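Local coordinates for protein nucleoside-diphosphate sugar epimerase (SulA family) (Corynebacterium glutamicum, PDB 3OH8) that probably acts as a nucleotide-sugar epimerase, with a Rossmann domain of the NAD-dependent epimerase/dehydratase family joined to an N-terminal antiparallel-sheet domain, at residues A[50-53]-A[59-62]; A[63-68]-A[89-94]; A[35-40]-A[309-314]; A[26-31]-A[160-165]. All coordinates share one frame; numbering follows the deposited sequence.

Contact 1: A[50-53]-A[59-62]; sequences TIFS and KWVA
Strands 50-53 and 59-62 pair as the two arms of an antiparallel beta hairpin in the N-terminal sheet. Thr50 and Ala62 form one hydrogen-bonded pair, Phe52 and Trp60 the other. Ile51-Val61 and Ser53-Lys59 are the non-hydrogen-bonded pairs. The bond from Phe52 N to Trp60 O is short, at 2.7 Å, and almost straight, at 175° about the hydrogen. The return bond from Trp60 N to Phe52 O is 2.8 Å long. The same Trp60 O also receives a CA-H...O contact from Ile51 CA.

On one face of the sheet Phe52 and Trp60 run alongside each other. Phe52 CD1 comes within 3.4 Å of Trp60 CE3. The ring planes are inclined at 38°, an oblique meeting. Trp60 CG is anti to the backbone N (chi1 -176°), and the second torsion then turns the six-membered half of the indole to the Phe52 ring. Trp60 CZ3 sits over the rim of one Phe52 face. The Ala62 methyl sits at the edge of the Phe52 ring, near its plane, with CB 3.8 Å from Phe52 CE1.

The face carrying Ile51, Val61 and Lys59 is more exposed. There Ile51 CD1 rests on Val61 CG2 at 3.9 Å, and Lys59 passes Ile51 CG2 and then heads off toward its amine.

Strand 37-38 flanks the hairpin beyond 49-53, through backbone bonds of Ile51 with Ile39 and Ser53 with Asn37. Strand 74-78 lies beyond 59-64, and Trp90 meets the Trp60 ring edge-to-face.

Contact 2: A[63-68]-A[89-94]; sequences RHDLSG and NWRHVH
Arg91 and Asp65 meet in a salt bridge on the protein surface. Arg91 NH2 donates to Asp65 OD2 over 3.3 Å, and the bond is weak. The oxygen approaches the edge of the guanidinium, near its plane. The carboxylate is turned 74° against that plane, and the link rests on one oxygen and one nitrogen. Arg91 reaches this far because CG is anti to the backbone N (chi1 -156°) and the chain stays extended to NE. Ser67 OG stands at the same guanidinium edge, 4.1 Å from Arg91 NH2.

The carboxylate is held from its own side. Ser67 N donates to Asp65 OD1 at 2.9 Å, which makes an Asx turn. The donor comes from above the carboxylate plane. Ser67 OG is near both oxygens and can offer one weak bond. Gly68 N to Asp65 O, at 2.9 Å, closes the short 3-10 turn behind them.

These residues belong to an antiparallel sheet whose strand order, with helix 119-139, is consistent with a helix-grip fold. In it strand 74-78 runs between 59-64 and 91-99. The side-chain bridge therefore spans a whole strand, and the CA atoms of Asp65 and Arg91 are 9.2 Å apart. Asp65 is tied to the middle strand by backbone bonding with Thr76. Arg91 pairs on its far side with Ser110 of strand 102-110, and its side chain rests on Val78. Further along the same strand, His94 NE2 lies 3.4 Å above the centre of the His92 ring and also hydrogen-bonds Asp77.

Contact 3: A[35-40]-A[309-314]; sequences PLNPIT and SGRGGM
Arg311 NH2 is gripped by two groups: it donates to water 1 at 3.0 Å and hydrogen-bonds the backbone O of Thr30. Water 1 also hydrogen-bonds Leu36 O at 2.7 Å. Arg311 thus connects the loop after strand 298-308 of the Rossmann domain with the edge of the N-terminal antiparallel sheet, where 37-38 is an outermost strand. The contact is small and lies at the surface, and water does part of the joining.

Arg311 gets there by folding. CG sits between the backbone N and the carbonyl carbon (chi1 55°), and the chain bends again at chi3. This brings the guanidinium up to Asn37. Water 1 meets the guanidinium at its edge, in plane. The Asn37 side chain crosses that of Arg311 at a slant, with the amide and guanidinium planes 65° apart. The orientation of that amide is uncertain.

Each partner is also held from behind. Asn37 pairs through its backbone with Ser53, and Asn37 O accepts from Ser53 OG as well. This fixes strand 37-38 against strand 49-53. Pro38 packs on Val26 and Ala27 of helix 25-29. On the Rossmann side, the Arg311 side chain touches Leu158 of helix 158-169. Gly310 N donates to OE1 of Glu439, near the end of helix 432-440. The loop itself begins with an ST turn, in which Arg311 N donates to Ser309 OG at 3.0 Å with an angle of 155° at the hydrogen.

Contact 4: A[26-31]-A[160-165]; sequences VARLTP and GRALTA
Ala27 and Ala165 face each other where helices 25-29 and 158-169 meet. Their CB atoms are 4.0 Å apart, and each CB is directed at the other segment. The small methyls let the backbones come near, with CA atoms 6.5 Å apart.

Arg28 works along the flank of this pair. Its CB does not point at the partner helix, but the chain bends at chi2 (-62°) and chi3 (-69°) and swings its end across. The aliphatic part lies against the Ala165 methyl, with Arg28 CD 3.8 Å from Ala165 CB. The guanidinium carries on toward the preceding turn. There Arg28 NH1 comes to 3.1 Å from Ala162 O and lies near the Ala162 methyl. The other nitrogens have partners elsewhere. NE makes a salt bridge with Asp132 of helix 119-139, and NH2 has a long, weak ion pair with Asp343. Asp132, and more weakly Asp343, would offset the charge of this buried arginine.

The contact joins the helical part of the N-terminal domain to the first helix of the Rossmann domain. That helix follows strand 149-153, and Gly160 ends a glycine-rich sequence of the kind that typically binds the dinucleotide in epimerases of this family.

Overall arrangement
Contacts 1 and 2 lie within the N-terminal sheet and share strand 59-64. Their centres are 14 Å apart, and Trp60 CZ2 touches Trp90 CD1 at 3.7 Å. Contacts 3 and 4 join that domain to the Rossmann domain, with centres only 9 Å apart. Pro38 O of contact 3 lies 3.0 Å from Arg161 NH2 of contact 4, so the two interdomain contacts form one continuous patch. Contact 1 backs this patch: Phe52 packs on Leu36 and Pro38 of contact 3, and Phe52 CZ lies 3.8 Å from Val26 CG1 of contact 4. Contact 2 is more remote, 23 Å from contact 3 between centres. Contact 4 includes part of the probable dinucleotide-binding motif, at Gly160.

Contact 1: A[50-53]-A[59-62]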
loop_
_atom_site.group_PDB
_atom_site.type_symbol
_atom_site.label_atom_id
_atom_site.label_comp_id
_atom_site.label_asym_id
_atom_site.label_seq_id
_atom_site.Cartn_x
_atom_site.Cartn_y
_atom_site.Cartn_z
ATOM N N THR A 50 -13.050 -8.862 14.312
ATOM C CA THR A 50 -11.766 -8.707 13.651
ATOM C C THR A 50 -10.697 -8.679 14.731
ATOM O O THR A 50 -10.850 -7.961 15.716
ATOM C CB THR A 50 -11.710 -7.379 12.893
ATOM O OG1 THR A 50 -12.737 -7.360 11.897
ATOM C CG2 THR A 50 -10.335 -7.196 12.233
ATOM N N ILE A 51 -9.634 -9.465 14.563
ATOM C CA ILE A 51 -8.538 -9.466 15.527
ATOM C C ILE A 51 -7.380 -8.633 14.993
ATOM O O ILE A 51 -6.945 -8.828 13.854
ATOM C CB ILE A 51 -7.998 -10.905 15.804
ATOM C CG1 ILE A 51 -9.131 -11.912 16.073
ATOM C CG2 ILE A 51 -6.983 -10.892 16.954
ATOM C CD1 ILE A 51 -9.809 -11.763 17.411
ATOM N N PHE A 52 -6.891 -7.701 15.805
ATOM C CA PHE A 52 -5.710 -6.918 15.452
ATOM C C PHE A 52 -4.526 -7.317 16.332
ATOM O O PHE A 52 -4.680 -7.500 17.535
ATOM C CB PHE A 52 -5.955 -5.424 15.681
ATOM C CG PHE A 52 -6.954 -4.806 14.746
ATOM C CD1 PHE A 52 -8.315 -4.950 14.969
ATOM C CD2 PHE A 52 -6.531 -4.061 13.659
ATOM C CE1 PHE A 52 -9.244 -4.357 14.120
ATOM C CE2 PHE A 52 -7.455 -3.465 12.795
ATOM C CZ PHE A 52 -8.809 -3.615 13.029
ATOM N N SER A 53 -3.343 -7.418 15.736
ATOM C CA SER A 53 -2.118 -7.578 16.508
ATOM C C SER A 53 -1.641 -6.211 16.981
ATOM O O SER A 53 -1.764 -5.220 16.257
ATOM C CB SER A 53 -1.032 -8.229 15.656
ATOM O OG SER A 53 -0.712 -7.399 14.552
ATOM N N LYS A 59 -3.197 -8.212 21.711
ATOM C CA LYS A 59 -4.164 -8.248 20.620
ATOM C C LYS A 59 -5.412 -7.447 20.927
ATOM O O LYS A 59 -5.859 -7.368 22.071
ATOM C CB LYS A 59 -4.525 -9.688 20.253
ATOM C CG LYS A 59 -3.355 -10.443 19.680
ATOM C CD LYS A 59 -3.715 -11.845 19.255
ATOM C CE LYS A 59 -2.446 -12.646 18.979
ATOM N NZ LYS A 59 -2.719 -13.941 18.299
ATOM N N TRP A 60 -5.966 -6.833 19.890
ATOM C CA TRP A 60 -7.192 -6.079 20.036
ATOM C C TRP A 60 -8.311 -6.811 19.305
ATOM O O TRP A 60 -8.192 -7.118 18.114
ATOM C CB TRP A 60 -7.012 -4.668 19.481
ATOM C CG TRP A 60 -8.199 -3.790 19.683
ATOM C CD1 TRP A 60 -8.947 -3.676 20.817
ATOM C CD2 TRP A 60 -8.773 -2.884 18.731
ATOM N NE1 TRP A 60 -9.953 -2.759 20.630
ATOM C CE2 TRP A 60 -9.867 -2.259 19.358
ATOM C CE3 TRP A 60 -8.469 -2.543 17.416
ATOM C CZ2 TRP A 60 -10.655 -1.312 18.712
ATOM C CZ3 TRP A 60 -9.256 -1.601 16.774
ATOM C CH2 TRP A 60 -10.332 -0.996 17.423
ATOM N N VAL A 61 -9.386 -7.102 20.030
ATOM C CA VAL A 61 -10.521 -7.820 19.471
ATOM C C VAL A 61 -11.618 -6.809 19.175
ATOM O O VAL A 61 -12.274 -6.316 20.083
ATOM C CB VAL A 61 -11.059 -8.880 20.447
ATOM C CG1 VAL A 61 -12.270 -9.597 19.851
ATOM C CG2 VAL A 61 -9.958 -9.877 20.801
ATOM N N ALA A 62 -11.788 -6.479 17.900
ATOM C CA ALA A 62 -12.827 -5.546 17.500
ATOM C C ALA A 62 -14.046 -6.321 17.038
ATOM O O ALA A 62 -13.921 -7.426 16.517
ATOM C CB ALA A 62 -12.325 -4.632 16.393
#

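Contact 2: A[63-68]-A[89-94]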
loop_
_atom_site.group_PDB
_atom_site.type_symbol
_atom_site.label_atom_id
_atom_site.label_comp_id
_atom_site.label_asym_id
_atom_site.label_seq_id
_atom_site.Cartn_x
_atom_site.Cartn_y
_atom_site.Cartn_z
ATOM N N ARG A 63 -15.223 -5.736 17.225
ATOM C CA ARG A 63 -16.471 -6.421 16.926
ATOM C C ARG A 63 -17.406 -5.458 16.198
ATOM O O ARG A 63 -17.515 -4.303 16.582
ATOM C CB ARG A 63 -17.101 -6.860 18.251
ATOM C CG ARG A 63 -17.975 -8.104 18.199
ATOM C CD ARG A 63 -18.412 -8.493 19.613
ATOM N NE ARG A 63 -19.755 -9.065 19.645
ATOM C CZ ARG A 63 -20.871 -8.355 19.778
ATOM N NH1 ARG A 63 -20.816 -7.031 19.889
ATOM N NH2 ARG A 63 -22.047 -8.971 19.798
ATOM N N HIS A 64 -18.076 -5.921 15.147
ATOM C CA HIS A 64 -19.083 -5.090 14.496
ATOM C C HIS A 64 -20.389 -5.189 15.283
ATOM O O HIS A 64 -20.773 -6.269 15.725
ATOM C CB HIS A 64 -19.313 -5.512 13.048
ATOM C CG HIS A 64 -18.198 -5.140 12.116
ATOM N ND1 HIS A 64 -17.756 -5.972 11.111
ATOM C CD2 HIS A 64 -17.437 -4.018 12.034
ATOM C CE1 HIS A 64 -16.774 -5.383 10.452
ATOM N NE2 HIS A 64 -16.560 -4.201 10.990
ATOM N N ASP A 65 -21.061 -4.058 15.450
ATOM C CA ASP A 65 -22.250 -3.978 16.295
ATOM C C ASP A 65 -23.515 -4.007 15.447
ATOM O O ASP A 65 -23.770 -3.097 14.649
ATOM C CB ASP A 65 -22.194 -2.705 17.133
ATOM C CG ASP A 65 -23.365 -2.584 18.094
ATOM O OD1 ASP A 65 -24.245 -3.470 18.076
ATOM O OD2 ASP A 65 -23.397 -1.599 18.854
ATOM N N LEU A 66 -24.312 -5.058 15.617
ATOM C CA LEU A 66 -25.525 -5.226 14.818
ATOM C C LEU A 66 -26.443 -4.026 14.990
ATOM O O LEU A 66 -27.075 -3.580 14.042
ATOM C CB LEU A 66 -26.267 -6.502 15.225
ATOM C CG LEU A 66 -27.111 -7.209 14.157
ATOM C CD1 LEU A 66 -28.320 -7.862 14.803
ATOM C CD2 LEU A 66 -27.550 -6.254 13.062
ATOM N N SER A 67 -26.499 -3.493 16.204
ATOM C CA SER A 67 -27.390 -2.378 16.492
ATOM C C SER A 67 -26.946 -1.111 15.770
ATOM O O SER A 67 -27.724 -0.171 15.628
ATOM C CB SER A 67 -27.474 -2.125 18.001
ATOM O OG SER A 67 -26.307 -1.479 18.479
ATOM N N GLY A 68 -25.694 -1.089 15.314
ATOM C CA GLY A 68 -25.163 0.072 14.624
ATOM C C GLY A 68 -24.946 -0.191 13.146
ATOM O O GLY A 68 -24.058 0.391 12.503
ATOM N N ASN A 89 -12.941 0.842 25.287
ATOM C CA ASN A 89 -14.162 1.629 25.317
ATOM C C ASN A 89 -14.295 2.401 24.006
ATOM O O ASN A 89 -14.718 3.557 23.973
ATOM C CB ASN A 89 -14.148 2.575 26.514
ATOM C CG ASN A 89 -15.530 2.776 27.111
ATOM O OD1 ASN A 89 -15.958 2.021 27.985
ATOM N ND2 ASN A 89 -16.236 3.796 26.638
ATOM N N TRP A 90 -13.923 1.730 22.925
ATOM C CA TRP A 90 -13.854 2.332 21.604
ATOM C C TRP A 90 -15.138 2.039 20.836
ATOM O O TRP A 90 -15.570 0.891 20.744
ATOM C CB TRP A 90 -12.631 1.764 20.872
ATOM C CG TRP A 90 -12.470 2.172 19.431
ATOM C CD1 TRP A 90 -13.014 1.555 18.337
ATOM C CD2 TRP A 90 -11.692 3.263 18.930
ATOM N NE1 TRP A 90 -12.624 2.200 17.187
ATOM C CE2 TRP A 90 -11.814 3.253 17.524
ATOM C CE3 TRP A 90 -10.905 4.249 19.532
ATOM C CZ2 TRP A 90 -11.176 4.188 16.712
ATOM C CZ3 TRP A 90 -10.279 5.180 18.727
ATOM C CH2 TRP A 90 -10.416 5.142 17.329
ATOM N N ARG A 91 -15.758 3.079 20.288
ATOM C CA ARG A 91 -16.946 2.877 19.464
ATOM C C ARG A 91 -16.878 3.758 18.213
ATOM O O ARG A 91 -16.921 4.981 18.304
ATOM C CB ARG A 91 -18.210 3.165 20.279
ATOM C CG ARG A 91 -19.461 2.480 19.766
ATOM C CD ARG A 91 -20.563 2.452 20.840
ATOM N NE ARG A 91 -21.764 1.769 20.368
ATOM C CZ ARG A 91 -22.757 2.376 19.726
ATOM N NH1 ARG A 91 -22.693 3.683 19.487
ATOM N NH2 ARG A 91 -23.812 1.679 19.322
ATOM N N HIS A 92 -16.785 3.125 17.046
ATOM C CA HIS A 92 -16.534 3.839 15.801
ATOM C C HIS A 92 -17.713 3.647 14.854
ATOM O O HIS A 92 -17.926 2.556 14.327
ATOM C CB HIS A 92 -15.230 3.310 15.173
ATOM C CG HIS A 92 -14.804 4.040 13.929
ATOM N ND1 HIS A 92 -15.604 4.945 13.281
ATOM C CD2 HIS A 92 -13.642 3.976 13.229
ATOM C CE1 HIS A 92 -14.961 5.415 12.215
ATOM N NE2 HIS A 92 -13.775 4.848 12.167
ATOM N N VAL A 93 -18.497 4.704 14.656
ATOM C CA VAL A 93 -19.608 4.652 13.719
ATOM C C VAL A 93 -19.166 5.184 12.345
ATOM O O VAL A 93 -18.588 6.270 12.247
ATOM C CB VAL A 93 -20.818 5.482 14.214
ATOM C CG1 VAL A 93 -21.944 5.440 13.185
ATOM C CG2 VAL A 93 -21.306 4.970 15.572
ATOM N N HIS A 94 -19.439 4.407 11.297
ATOM C CA HIS A 94 -19.110 4.781 9.919
ATOM C C HIS A 94 -20.426 5.022 9.194
ATOM O O HIS A 94 -21.174 4.078 8.950
ATOM C CB HIS A 94 -18.381 3.647 9.179
ATOM C CG HIS A 94 -17.209 3.073 9.909
ATOM N ND1 HIS A 94 -15.905 3.224 9.478
ATOM C CD2 HIS A 94 -17.142 2.293 11.023
ATOM C CE1 HIS A 94 -15.090 2.583 10.298
ATOM N NE2 HIS A 94 -15.816 2.014 11.242
#

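Contact 3: A[35-40]-A[309-314]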
loop_
_atom_site.group_PDB
_atom_site.type_symbol
_atom_site.label_atom_id
_atom_site.label_comp_id
_atom_site.label_asym_id
_atom_site.label_seq_id
_atom_site.Cartn_x
_atom_site.Cartn_y
_atom_site.Cartn_z
ATOM N N PRO A 35 0.967 0.944 15.476
ATOM C CA PRO A 35 1.411 -0.459 15.465
ATOM C C PRO A 35 0.256 -1.442 15.653
ATOM O O PRO A 35 0.282 -2.286 16.549
ATOM C CB PRO A 35 2.365 -0.530 16.658
ATOM C CG PRO A 35 1.829 0.514 17.604
ATOM C CD PRO A 35 1.348 1.640 16.716
ATOM N N LEU A 36 -0.738 -1.324 14.787
ATOM C CA LEU A 36 -1.940 -2.140 14.806
ATOM C C LEU A 36 -1.988 -2.858 13.466
ATOM O O LEU A 36 -1.777 -2.244 12.420
ATOM C CB LEU A 36 -3.153 -1.214 14.933
ATOM C CG LEU A 36 -4.520 -1.729 15.361
ATOM C CD1 LEU A 36 -4.468 -2.210 16.794
ATOM C CD2 LEU A 36 -5.558 -0.631 15.219
ATOM N N ASN A 37 -2.238 -4.156 13.473
ATOM C CA ASN A 37 -2.397 -4.854 12.206
ATOM C C ASN A 37 -3.442 -5.950 12.266
ATOM O O ASN A 37 -3.352 -6.858 13.089
ATOM C CB ASN A 37 -1.062 -5.393 11.701
ATOM C CG ASN A 37 -0.110 -4.282 11.304
ATOM O OD1 ASN A 37 0.883 -4.027 11.987
ATOM N ND2 ASN A 37 -0.425 -3.591 10.206
ATOM N N PRO A 38 -4.448 -5.851 11.390
ATOM C CA PRO A 38 -5.536 -6.827 11.340
ATOM C C PRO A 38 -4.964 -8.182 10.958
ATOM O O PRO A 38 -4.270 -8.301 9.941
ATOM C CB PRO A 38 -6.438 -6.288 10.227
ATOM C CG PRO A 38 -5.500 -5.499 9.337
ATOM C CD PRO A 38 -4.510 -4.882 10.280
ATOM N N ILE A 39 -5.207 -9.191 11.788
ATOM C CA ILE A 39 -4.713 -10.519 11.469
ATOM C C ILE A 39 -5.830 -11.450 11.004
ATOM O O ILE A 39 -5.565 -12.508 10.441
ATOM C CB ILE A 39 -3.878 -11.124 12.624
ATOM C CG1 ILE A 39 -4.634 -11.057 13.950
ATOM C CG2 ILE A 39 -2.556 -10.378 12.759
ATOM C CD1 ILE A 39 -3.804 -11.545 15.134
ATOM N N THR A 40 -7.078 -11.046 11.212
ATOM C CA THR A 40 -8.201 -11.796 10.668
ATOM C C THR A 40 -9.136 -10.912 9.836
ATOM O O THR A 40 -9.062 -9.687 9.884
ATOM C CB THR A 40 -9.018 -12.500 11.775
ATOM O OG1 THR A 40 -9.846 -11.547 12.447
ATOM C CG2 THR A 40 -8.108 -13.162 12.774
ATOM N N SER A 309 7.349 3.274 3.705
ATOM C CA SER A 309 6.163 2.820 4.422
ATOM C C SER A 309 6.299 3.164 5.892
ATOM O O SER A 309 7.387 3.052 6.467
ATOM C CB SER A 309 5.987 1.307 4.264
ATOM O OG SER A 309 5.086 0.800 5.235
ATOM N N GLY A 310 5.192 3.564 6.506
ATOM C CA GLY A 310 5.194 3.848 7.928
ATOM C C GLY A 310 5.359 2.589 8.762
ATOM O O GLY A 310 5.772 2.651 9.915
ATOM N N ARG A 311 5.040 1.430 8.201
ATOM C CA ARG A 311 5.036 0.237 9.041
ATOM C C ARG A 311 6.235 -0.697 8.884
ATOM O O ARG A 311 6.313 -1.714 9.564
ATOM C CB ARG A 311 3.721 -0.545 8.930
ATOM C CG ARG A 311 3.313 -0.944 7.540
ATOM C CD ARG A 311 2.162 -1.954 7.588
ATOM N NE ARG A 311 0.932 -1.401 8.158
ATOM C CZ ARG A 311 -0.008 -0.781 7.449
ATOM N NH1 ARG A 311 0.153 -0.613 6.144
ATOM N NH2 ARG A 311 -1.110 -0.328 8.044
ATOM N N GLY A 312 7.180 -0.359 8.019
ATOM C CA GLY A 312 8.319 -1.244 7.859
ATOM C C GLY A 312 9.277 -0.706 6.839
ATOM O O GLY A 312 9.030 0.340 6.259
ATOM N N GLY A 313 10.377 -1.416 6.617
ATOM C CA GLY A 313 11.335 -0.992 5.619
ATOM C C GLY A 313 12.175 0.159 6.120
ATOM O O GLY A 313 12.266 0.379 7.330
HETATM N N MSE A 314 12.769 0.908 5.194
HETATM C CA MSE A 314 13.732 1.943 5.558
HETATM C C MSE A 314 13.151 3.197 6.218
HETATM O O MSE A 314 13.842 3.856 6.991
HETATM C CB MSE A 314 14.572 2.354 4.343
HETATM C CG MSE A 314 15.552 1.302 3.849
HETATM SE SE MSE A 314 16.671 0.624 5.108
HETATM C CE MSE A 314 16.129 -1.061 5.072
HETATM O O HOH W 1 -0.398 -0.494 10.906
#

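Contact 4: A[26-31]-A[160-165]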
loop_
_atom_site.group_PDB
_atom_site.type_symbol
_atom_site.label_atom_id
_atom_site.label_comp_id
_atom_site.label_asym_id
_atom_site.label_seq_id
_atom_site.Cartn_x
_atom_site.Cartn_y
_atom_site.Cartn_z
ATOM N N VAL A 26 -10.137 -3.420 5.553
ATOM C CA VAL A 26 -9.639 -3.039 6.870
ATOM C C VAL A 26 -8.135 -2.798 6.824
ATOM O O VAL A 26 -7.641 -1.800 7.363
ATOM C CB VAL A 26 -9.974 -4.082 7.961
ATOM C CG1 VAL A 26 -9.324 -3.683 9.273
ATOM C CG2 VAL A 26 -11.497 -4.218 8.121
ATOM N N ALA A 27 -7.410 -3.692 6.154
ATOM C CA ALA A 27 -5.957 -3.529 6.034
ATOM C C ALA A 27 -5.579 -2.216 5.332
ATOM O O ALA A 27 -4.675 -1.501 5.775
ATOM C CB ALA A 27 -5.336 -4.734 5.313
ATOM N N ARG A 28 -6.276 -1.894 4.245
ATOM C CA ARG A 28 -5.981 -0.669 3.488
ATOM C C ARG A 28 -6.113 0.585 4.349
ATOM O O ARG A 28 -5.285 1.488 4.259
ATOM C CB ARG A 28 -6.869 -0.547 2.233
ATOM C CG ARG A 28 -6.723 -1.669 1.196
ATOM C CD ARG A 28 -5.307 -1.746 0.623
ATOM N NE ARG A 28 -4.998 -0.592 -0.217
ATOM C CZ ARG A 28 -3.796 -0.334 -0.733
ATOM N NH1 ARG A 28 -2.775 -1.153 -0.487
ATOM N NH2 ARG A 28 -3.615 0.743 -1.502
ATOM N N LEU A 29 -7.139 0.648 5.198
ATOM C CA LEU A 29 -7.378 1.865 5.983
ATOM C C LEU A 29 -6.706 1.890 7.367
ATOM O O LEU A 29 -6.797 2.884 8.092
ATOM C CB LEU A 29 -8.891 2.132 6.118
ATOM C CG LEU A 29 -9.656 2.217 4.801
ATOM C CD1 LEU A 29 -11.098 2.749 5.042
ATOM C CD2 LEU A 29 -8.900 3.094 3.792
ATOM N N THR A 30 -6.032 0.807 7.735
ATOM C CA THR A 30 -5.290 0.779 8.993
ATOM C C THR A 30 -4.043 1.660 8.859
ATOM O O THR A 30 -3.239 1.459 7.960
ATOM C CB THR A 30 -4.871 -0.664 9.386
ATOM O OG1 THR A 30 -6.041 -1.456 9.613
ATOM C CG2 THR A 30 -4.035 -0.656 10.664
ATOM N N PRO A 31 -3.890 2.656 9.745
ATOM C CA PRO A 31 -2.753 3.580 9.640
ATOM C C PRO A 31 -1.405 2.864 9.844
ATOM O O PRO A 31 -1.226 2.134 10.822
ATOM C CB PRO A 31 -3.000 4.580 10.783
ATOM C CG PRO A 31 -4.462 4.475 11.088
ATOM C CD PRO A 31 -4.835 3.042 10.812
ATOM N N GLY A 160 3.965 -7.175 -0.524
ATOM C CA GLY A 160 3.032 -8.232 -0.856
ATOM C C GLY A 160 1.716 -8.116 -0.102
ATOM O O GLY A 160 0.657 -8.343 -0.661
ATOM N N ARG A 161 1.788 -7.781 1.179
ATOM C CA ARG A 161 0.596 -7.710 2.000
ATOM C C ARG A 161 -0.256 -6.526 1.550
ATOM O O ARG A 161 -1.478 -6.621 1.491
ATOM C CB ARG A 161 0.975 -7.590 3.478
ATOM C CG ARG A 161 -0.091 -8.001 4.450
ATOM C CD ARG A 161 0.476 -8.124 5.863
ATOM N NE ARG A 161 -0.579 -8.351 6.853
ATOM C CZ ARG A 161 -0.394 -8.339 8.173
ATOM N NH1 ARG A 161 0.812 -8.109 8.680
ATOM N NH2 ARG A 161 -1.419 -8.554 8.990
ATOM N N ALA A 162 0.384 -5.413 1.220
ATOM C CA ALA A 162 -0.373 -4.255 0.741
ATOM C C ALA A 162 -1.003 -4.512 -0.632
ATOM O O ALA A 162 -2.175 -4.166 -0.882
ATOM C CB ALA A 162 0.497 -3.026 0.724
ATOM N N LEU A 163 -0.235 -5.124 -1.526
ATOM C CA LEU A 163 -0.731 -5.458 -2.854
ATOM C C LEU A 163 -1.900 -6.450 -2.785
ATOM O O LEU A 163 -2.901 -6.282 -3.475
ATOM C CB LEU A 163 0.392 -6.034 -3.726
ATOM C CG LEU A 163 -0.029 -6.507 -5.118
ATOM C CD1 LEU A 163 -0.646 -5.358 -5.917
ATOM C CD2 LEU A 163 1.171 -7.122 -5.866
ATOM N N THR A 164 -1.759 -7.483 -1.957
ATOM C CA THR A 164 -2.807 -8.475 -1.775
ATOM C C THR A 164 -4.123 -7.826 -1.335
ATOM O O THR A 164 -5.185 -8.091 -1.909
ATOM C CB THR A 164 -2.372 -9.566 -0.753
ATOM O OG1 THR A 164 -1.303 -10.356 -1.308
ATOM C CG2 THR A 164 -3.537 -10.478 -0.409
ATOM N N ALA A 165 -4.044 -6.965 -0.326
ATOM C CA ALA A 165 -5.218 -6.245 0.148
ATOM C C ALA A 165 -5.824 -5.363 -0.933
ATOM O O ALA A 165 -7.039 -5.243 -1.010
ATOM C CB ALA A 165 -4.886 -5.407 1.368
#